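Local coordinates for acetyl-CoA C-acetyltransferase (PDB 7N7Z), which probably catalyses the thiolase reaction, the reversible condensation of two acetyl-CoA molecules into acetoacetyl-CoA with release of coenzyme A, at residues B[57-61]-B[117-121]; B[90-96]-B[389-395]. All blocks are in the same frame, centred on the assembly; numbering follows the deposited sequence.

The two contacts gather distant parts of a thiolase chain around one reaction centre. Both are buried, their centres about 12 Å apart. Along the chain the segments alternate, 57-61, 90-96, 117-121, 389-395, so the pairings interlock. Contact 1 joins two parallel strands of the N-terminal thiolase domain; contact 2 ties helix 94-107 of that domain to a turn and strand of the C-terminal one. Strands 54-58, 113-121 and 394-400 belong to the same mixed sheet. The first turn of helix 94-107 packs on both strands of contact 1, with Ala58 CB 3.4 Å from Ser94 O and Ala118 CB 3.8 Å from Gly95 CA. Cys60 meets Asn91 beside the predicted nucleophile Cys92.

Contact 1: residues B[57-61]-B[117-121]; sequences GATCL and TAVES
This is a parallel strand pairing, continued by side-chain-to-backbone hydrogen bonds, at the C-terminal ends of strands 54-58 and 113-121 in the N-terminal thiolase domain. Gly57 pairs with Thr117 (CA-CA 4.7 Å) and Ala58 with Ala118 (4.3 Å), all extended. Ala58 N donates to Thr117 O at 2.5 Å, and Val119 N to Ala58 O at 3.0 Å. Ala58 CB meets Ala118 CB at 3.9 Å, beneath helices 94-107 and 360-378. A water bridges Ala58 O (2.7 Å) and Thr117 OG1 (3.0 Å). Past the Ala58-Ala118 pair, Thr59 OG1, chi1 t, donates to Val119 O at 2.8 Å. Cys60 turns to phi/psi -93/-38, and Glu120, chi1 t and chi2 p, reaches across, OE1 accepting from Cys60 N at 2.6 Å and OE2 from Leu61 N at 3.2 Å. The Cys60 and Glu120 side chains lie about 7 and 8 Å from those of Cys92 and His358 respectively, both predicted catalytic. One buried carboxylate thus takes two successive amides, holding residues 60 and 61 to strand 113-121.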
ATOM      1  N   GLY B  57      11.698 -18.239 -21.070  1.00 29.00           N
ATOM      2  CA  GLY B  57      10.557 -18.265 -20.173  1.00 29.90           C
ATOM      3  C   GLY B  57       9.487 -17.284 -20.613  1.00 32.51           C
ATOM      4  O   GLY B  57       9.772 -16.117 -20.887  1.00 35.24           O
ATOM      5  N   ALA B  58       8.253 -17.773 -20.669  1.00 30.45           N
ATOM      6  CA  ALA B  58       7.102 -16.966 -21.040  1.00 33.52           C
ATOM      7  C   ALA B  58       6.237 -16.698 -19.817  1.00 31.70           C
ATOM      8  O   ALA B  58       6.004 -17.595 -18.999  1.00 28.27           O
ATOM      9  CB  ALA B  58       6.272 -17.659 -22.121  1.00 30.63           C
ATOM     10  N   THR B  59       5.774 -15.458 -19.694  1.00 34.29           N
ATOM     11  CA  THR B  59       4.845 -15.059 -18.647  1.00 31.55           C
ATOM     12  C   THR B  59       4.368 -13.650 -18.957  1.00 35.23           C
ATOM     13  O   THR B  59       5.102 -12.855 -19.552  1.00 34.52           O
ATOM     14  CB  THR B  59       5.486 -15.108 -17.254  1.00 32.25           C
ATOM     15  OG1 THR B  59       4.457 -15.118 -16.255  1.00 33.58           O
ATOM     16  CG2 THR B  59       6.389 -13.902 -17.028  1.00 35.91           C
ATOM     17  N   CYS B  60       3.136 -13.349 -18.549  1.00 33.76           N
ATOM     18  CA  CYS B  60       2.577 -12.030 -18.814  1.00 36.80           C
ATOM     19  C   CYS B  60       2.819 -11.062 -17.658  1.00 36.19           C
ATOM     20  O   CYS B  60       3.095  -9.881 -17.898  1.00 37.97           O
ATOM     21  CB  CYS B  60       1.078 -12.143 -19.113  1.00 38.97           C
ATOM     22  SG  CYS B  60       0.210 -10.560 -19.300  1.00 46.70           S
ATOM     23  N   LEU B  61       2.742 -11.531 -16.411  1.00 36.71           N
ATOM     24  CA  LEU B  61       2.902 -10.678 -15.230  1.00 38.87           C
ATOM     25  C   LEU B  61       4.129 -11.134 -14.437  1.00 37.38           C
ATOM     26  O   LEU B  61       4.054 -12.032 -13.593  1.00 35.23           O
ATOM     27  CB  LEU B  61       1.632 -10.683 -14.362  1.00 37.91           C
ATOM     28  CG  LEU B  61       0.535  -9.681 -14.745  1.00 43.64           C
ATOM     29  CD1 LEU B  61       0.955  -8.250 -14.446  1.00 38.53           C
ATOM     30  CD2 LEU B  61       0.150  -9.807 -16.204  1.00 40.82           C
ATOM     31  N   THR B 117       9.543 -22.453 -21.069  1.00 30.38           N
ATOM     32  CA  THR B 117       8.559 -22.494 -19.998  1.00 29.83           C
ATOM     33  C   THR B 117       7.546 -21.379 -20.211  1.00 29.06           C
ATOM     34  O   THR B 117       7.902 -20.275 -20.638  1.00 29.30           O
ATOM     35  CB  THR B 117       9.214 -22.345 -18.621  1.00 30.85           C
ATOM     36  OG1 THR B 117       9.899 -21.090 -18.545  1.00 34.27           O
ATOM     37  CG2 THR B 117      10.195 -23.479 -18.372  1.00 31.06           C
ATOM     38  N   ALA B 118       6.283 -21.676 -19.921  1.00 27.51           N
ATOM     39  CA  ALA B 118       5.197 -20.714 -20.063  1.00 31.37           C
ATOM     40  C   ALA B 118       4.302 -20.850 -18.843  1.00 27.16           C
ATOM     41  O   ALA B 118       3.776 -21.935 -18.583  1.00 29.28           O
ATOM     42  CB  ALA B 118       4.407 -20.955 -21.353  1.00 29.96           C
ATOM     43  N   VAL B 119       4.135 -19.762 -18.091  1.00 28.34           N
ATOM     44  CA  VAL B 119       3.471 -19.836 -16.798  1.00 28.82           C
ATOM     45  C   VAL B 119       2.691 -18.555 -16.547  1.00 33.60           C
ATOM     46  O   VAL B 119       3.074 -17.469 -16.994  1.00 30.29           O
ATOM     47  CB  VAL B 119       4.483 -20.085 -15.656  1.00 28.97           C
ATOM     48  CG1 VAL B 119       5.444 -18.909 -15.526  1.00 29.09           C
ATOM     49  CG2 VAL B 119       3.749 -20.326 -14.346  1.00 29.54           C
ATOM     50  N   GLU B 120       1.587 -18.697 -15.819  1.00 30.95           N
ATOM     51  CA  GLU B 120       0.838 -17.553 -15.312  1.00 31.38           C
ATOM     52  C   GLU B 120       0.108 -18.005 -14.056  1.00 31.20           C
ATOM     53  O   GLU B 120      -0.779 -18.860 -14.131  1.00 33.58           O
ATOM     54  CB  GLU B 120      -0.144 -17.019 -16.350  1.00 32.56           C
ATOM     55  CG  GLU B 120      -0.555 -15.573 -16.112  1.00 37.12           C
ATOM     56  CD  GLU B 120       0.612 -14.615 -16.220  1.00 35.67           C
ATOM     57  OE1 GLU B 120       1.251 -14.583 -17.291  1.00 36.26           O
ATOM     58  OE2 GLU B 120       0.895 -13.899 -15.236  1.00 40.72           O
ATOM     59  N   SER B 121       0.490 -17.449 -12.911  1.00 29.42           N
ATOM     60  CA  SER B 121      -0.200 -17.680 -11.645  1.00 28.94           C
ATOM     61  C   SER B 121      -0.983 -16.408 -11.338  1.00 30.09           C
ATOM     62  O   SER B 121      -0.555 -15.560 -10.552  1.00 30.31           O
ATOM     63  CB  SER B 121       0.784 -18.035 -10.532  1.00 29.25           C
ATOM     64  OG  SER B 121       0.150 -18.002  -9.264  1.00 32.67           O
TER
HETATM   65  O   HOH W   1       8.206 -18.745 -17.833  1.00 34.39           O

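Contact 2: residues B[90-96]-B[389-395]; sequences QNCASGM and VGGGSAM
Met395, extended along strand 394-400 with chi1 m, chi2 t and chi3 91°, between wells, lies at the apolar centre. Its SD sits 3.9 Å from Ala93 CB, and its CE reaches Met96 CG at 3.5 Å. Val389, chi1 t, adds a second apolar surface: its CG1 is 3.8 Å from Asn91 CB and 3.4 Å from Gln90 O, while its CG2 lies 4.4 Å from Cys92 CB. Leu387 and Ile282 of the adjoining strands extend this packing. Outside it, residues 389-392 form a type II beta turn closed by Gly392 N to Val389 O at 2.9 Å; Gly391, at phi/psi 102/-34, suits glycine. Across from the turn, Asn91 takes the unusual angles 48/-117 just before Cys92, and Ala93 stands at the N-cap position of helix 94-107. Ser94 OG ties this bend together, accepting from Gln90 N (2.8 Å) and donating to Asn91 O (3.0 Å). At the polar edge, Asn91 ND2 donates to Gly390 O at 2.8 Å and Gln90 NE2 to Ser393 O at 2.9 Å. Gln90 OE1 bonds Arg97, and Ser393 OG bonds Ser83 O of the second subunit. Cys92, the predicted acyl-carrying cysteine, has its SG 4.0 Å from Gly390 N and touches His358, a predicted proton acceptor; a cysteine before a helix, facing the glycine-rich turn after Cys388, also a predicted proton acceptor, is consistent with the active site of thiolases.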
ATOM      1  N   GLN B  90       4.200 -11.745 -24.870  1.00 32.72           N
ATOM      2  CA  GLN B  90       3.304 -11.301 -25.933  1.00 34.19           C
ATOM      3  C   GLN B  90       1.862 -11.526 -25.494  1.00 40.00           C
ATOM      4  O   GLN B  90       1.031 -12.073 -26.223  1.00 36.82           O
ATOM      5  CB  GLN B  90       3.609 -12.016 -27.249  1.00 36.79           C
ATOM      6  CG  GLN B  90       2.983 -11.352 -28.474  1.00 36.07           C
ATOM      7  CD  GLN B  90       3.613 -11.798 -29.785  1.00 36.68           C
ATOM      8  OE1 GLN B  90       4.821 -12.019 -29.866  1.00 34.33           O
ATOM      9  NE2 GLN B  90       2.792 -11.922 -30.824  1.00 35.87           N
ATOM     10  N   ASN B  91       1.565 -11.100 -24.263  1.00 41.65           N
ATOM     11  CA  ASN B  91       0.276 -11.325 -23.615  1.00 43.45           C
ATOM     12  C   ASN B  91      -0.152 -12.784 -23.756  1.00 39.04           C
ATOM     13  O   ASN B  91       0.533 -13.682 -23.253  1.00 38.55           O
ATOM     14  CB  ASN B  91      -0.777 -10.366 -24.179  1.00 41.97           C
ATOM     15  CG  ASN B  91      -0.751  -9.010 -23.499  1.00 45.77           C
ATOM     16  OD1 ASN B  91      -0.446  -8.903 -22.310  1.00 47.07           O
ATOM     17  ND2 ASN B  91      -1.076  -7.964 -24.250  1.00 44.28           N
ATOM     18  N   CYS B  92      -1.270 -13.043 -24.436  1.00 34.32           N
ATOM     19  CA  CYS B  92      -1.802 -14.401 -24.474  1.00 35.46           C
ATOM     20  C   CYS B  92      -0.906 -15.339 -25.274  1.00 36.51           C
ATOM     21  O   CYS B  92      -0.892 -16.547 -25.015  1.00 30.97           O
ATOM     22  CB  CYS B  92      -3.215 -14.387 -25.055  1.00 32.68           C
ATOM     23  SG  CYS B  92      -4.258 -13.061 -24.400  1.00 46.22           S
ATOM     24  N   ALA B  93      -0.156 -14.809 -26.239  1.00 32.19           N
ATOM     25  CA  ALA B  93       0.737 -15.609 -27.064  1.00 35.14           C
ATOM     26  C   ALA B  93       2.153 -15.664 -26.505  1.00 32.04           C
ATOM     27  O   ALA B  93       3.088 -16.005 -27.241  1.00 31.57           O
ATOM     28  CB  ALA B  93       0.765 -15.066 -28.494  1.00 35.21           C
ATOM     29  N   SER B  94       2.328 -15.335 -25.225  1.00 31.42           N
ATOM     30  CA  SER B  94       3.655 -15.345 -24.620  1.00 31.23           C
ATOM     31  C   SER B  94       4.339 -16.693 -24.819  1.00 32.59           C
ATOM     32  O   SER B  94       5.486 -16.763 -25.272  1.00 29.21           O
ATOM     33  CB  SER B  94       3.539 -15.012 -23.133  1.00 33.91           C
ATOM     34  OG  SER B  94       3.524 -13.612 -22.925  1.00 37.98           O
ATOM     35  N   GLY B  95       3.637 -17.779 -24.489  1.00 28.88           N
ATOM     36  CA  GLY B  95       4.225 -19.100 -24.624  1.00 30.89           C
ATOM     37  C   GLY B  95       4.545 -19.469 -26.057  1.00 29.10           C
ATOM     38  O   GLY B  95       5.493 -20.216 -26.313  1.00 30.54           O
ATOM     39  N   MET B  96       3.767 -18.953 -27.012  1.00 29.09           N
ATOM     40  CA  MET B  96       4.012 -19.246 -28.419  1.00 29.42           C
ATOM     41  C   MET B  96       5.156 -18.405 -28.979  1.00 32.97           C
ATOM     42  O   MET B  96       5.836 -18.840 -29.916  1.00 28.43           O
ATOM     43  CB  MET B  96       2.724 -19.022 -29.219  1.00 28.06           C
ATOM     44  CG  MET B  96       2.865 -19.243 -30.723  1.00 33.57           C
ATOM     45  SD  MET B  96       1.396 -19.816 -31.624  1.00 36.11           S
ATOM     46  CE  MET B  96       0.754 -21.111 -30.563  1.00 36.02           C
ATOM     47  N   VAL B 389      -4.369 -12.091 -29.236  1.00 39.26           N
ATOM     48  CA  VAL B 389      -3.490 -11.480 -28.246  1.00 36.79           C
ATOM     49  C   VAL B 389      -4.022 -10.101 -27.890  1.00 41.18           C
ATOM     50  O   VAL B 389      -4.432  -9.335 -28.768  1.00 39.25           O
ATOM     51  CB  VAL B 389      -2.041 -11.381 -28.767  1.00 39.13           C
ATOM     52  CG1 VAL B 389      -1.253 -10.347 -27.976  1.00 39.72           C
ATOM     53  CG2 VAL B 389      -1.365 -12.733 -28.702  1.00 36.68           C
ATOM     54  N   GLY B 390      -4.010  -9.786 -26.597  1.00 37.96           N
ATOM     55  CA  GLY B 390      -4.318  -8.443 -26.151  1.00 44.19           C
ATOM     56  C   GLY B 390      -3.412  -7.432 -26.821  1.00 41.03           C
ATOM     57  O   GLY B 390      -2.184  -7.551 -26.756  1.00 40.34           O
ATOM     58  N   GLY B 391      -4.005  -6.436 -27.477  1.00 41.00           N
ATOM     59  CA  GLY B 391      -3.284  -5.478 -28.274  1.00 41.83           C
ATOM     60  C   GLY B 391      -3.364  -5.745 -29.765  1.00 45.75           C
ATOM     61  O   GLY B 391      -3.369  -4.795 -30.555  1.00 44.82           O
ATOM     62  N   GLY B 392      -3.422  -7.015 -30.164  1.00 51.25           N
ATOM     63  CA  GLY B 392      -3.638  -7.360 -31.555  1.00 51.50           C
ATOM     64  C   GLY B 392      -2.660  -8.368 -32.123  1.00 50.40           C
ATOM     65  O   GLY B 392      -3.048  -9.224 -32.924  1.00 50.48           O
ATOM     66  N   SER B 393      -1.392  -8.283 -31.722  1.00 43.21           N
ATOM     67  CA  SER B 393      -0.353  -9.117 -32.318  1.00 40.20           C
ATOM     68  C   SER B 393      -0.582 -10.594 -32.022  1.00 40.25           C
ATOM     69  O   SER B 393      -0.040 -11.130 -31.050  1.00 38.79           O
ATOM     70  CB  SER B 393       1.025  -8.685 -31.812  1.00 40.37           C
ATOM     71  OG  SER B 393       1.351  -7.382 -32.270  1.00 40.85           O
ATOM     72  N   ALA B 394      -1.370 -11.260 -32.862  1.00 39.51           N
ATOM     73  CA  ALA B 394      -1.698 -12.664 -32.671  1.00 39.05           C
ATOM     74  C   ALA B 394      -0.640 -13.560 -33.311  1.00 38.44           C
ATOM     75  O   ALA B 394       0.222 -13.109 -34.067  1.00 37.61           O
ATOM     76  CB  ALA B 394      -3.077 -12.971 -33.256  1.00 35.62           C
ATOM     77  N   MET B 395      -0.720 -14.853 -33.000  1.00 38.28           N
ATOM     78  CA  MET B 395       0.268 -15.816 -33.461  1.00 35.96           C
ATOM     79  C   MET B 395      -0.421 -17.093 -33.920  1.00 38.43           C
ATOM     80  O   MET B 395      -1.553 -17.394 -33.532  1.00 33.84           O
ATOM     81  CB  MET B 395       1.285 -16.150 -32.362  1.00 32.07           C
ATOM     82  CG  MET B 395       2.436 -15.167 -32.269  1.00 36.83           C
ATOM     83  SD  MET B 395       3.664 -15.661 -31.045  1.00 40.20           S
ATOM     84  CE  MET B 395       4.777 -16.630 -32.064  1.00 36.24           C
TER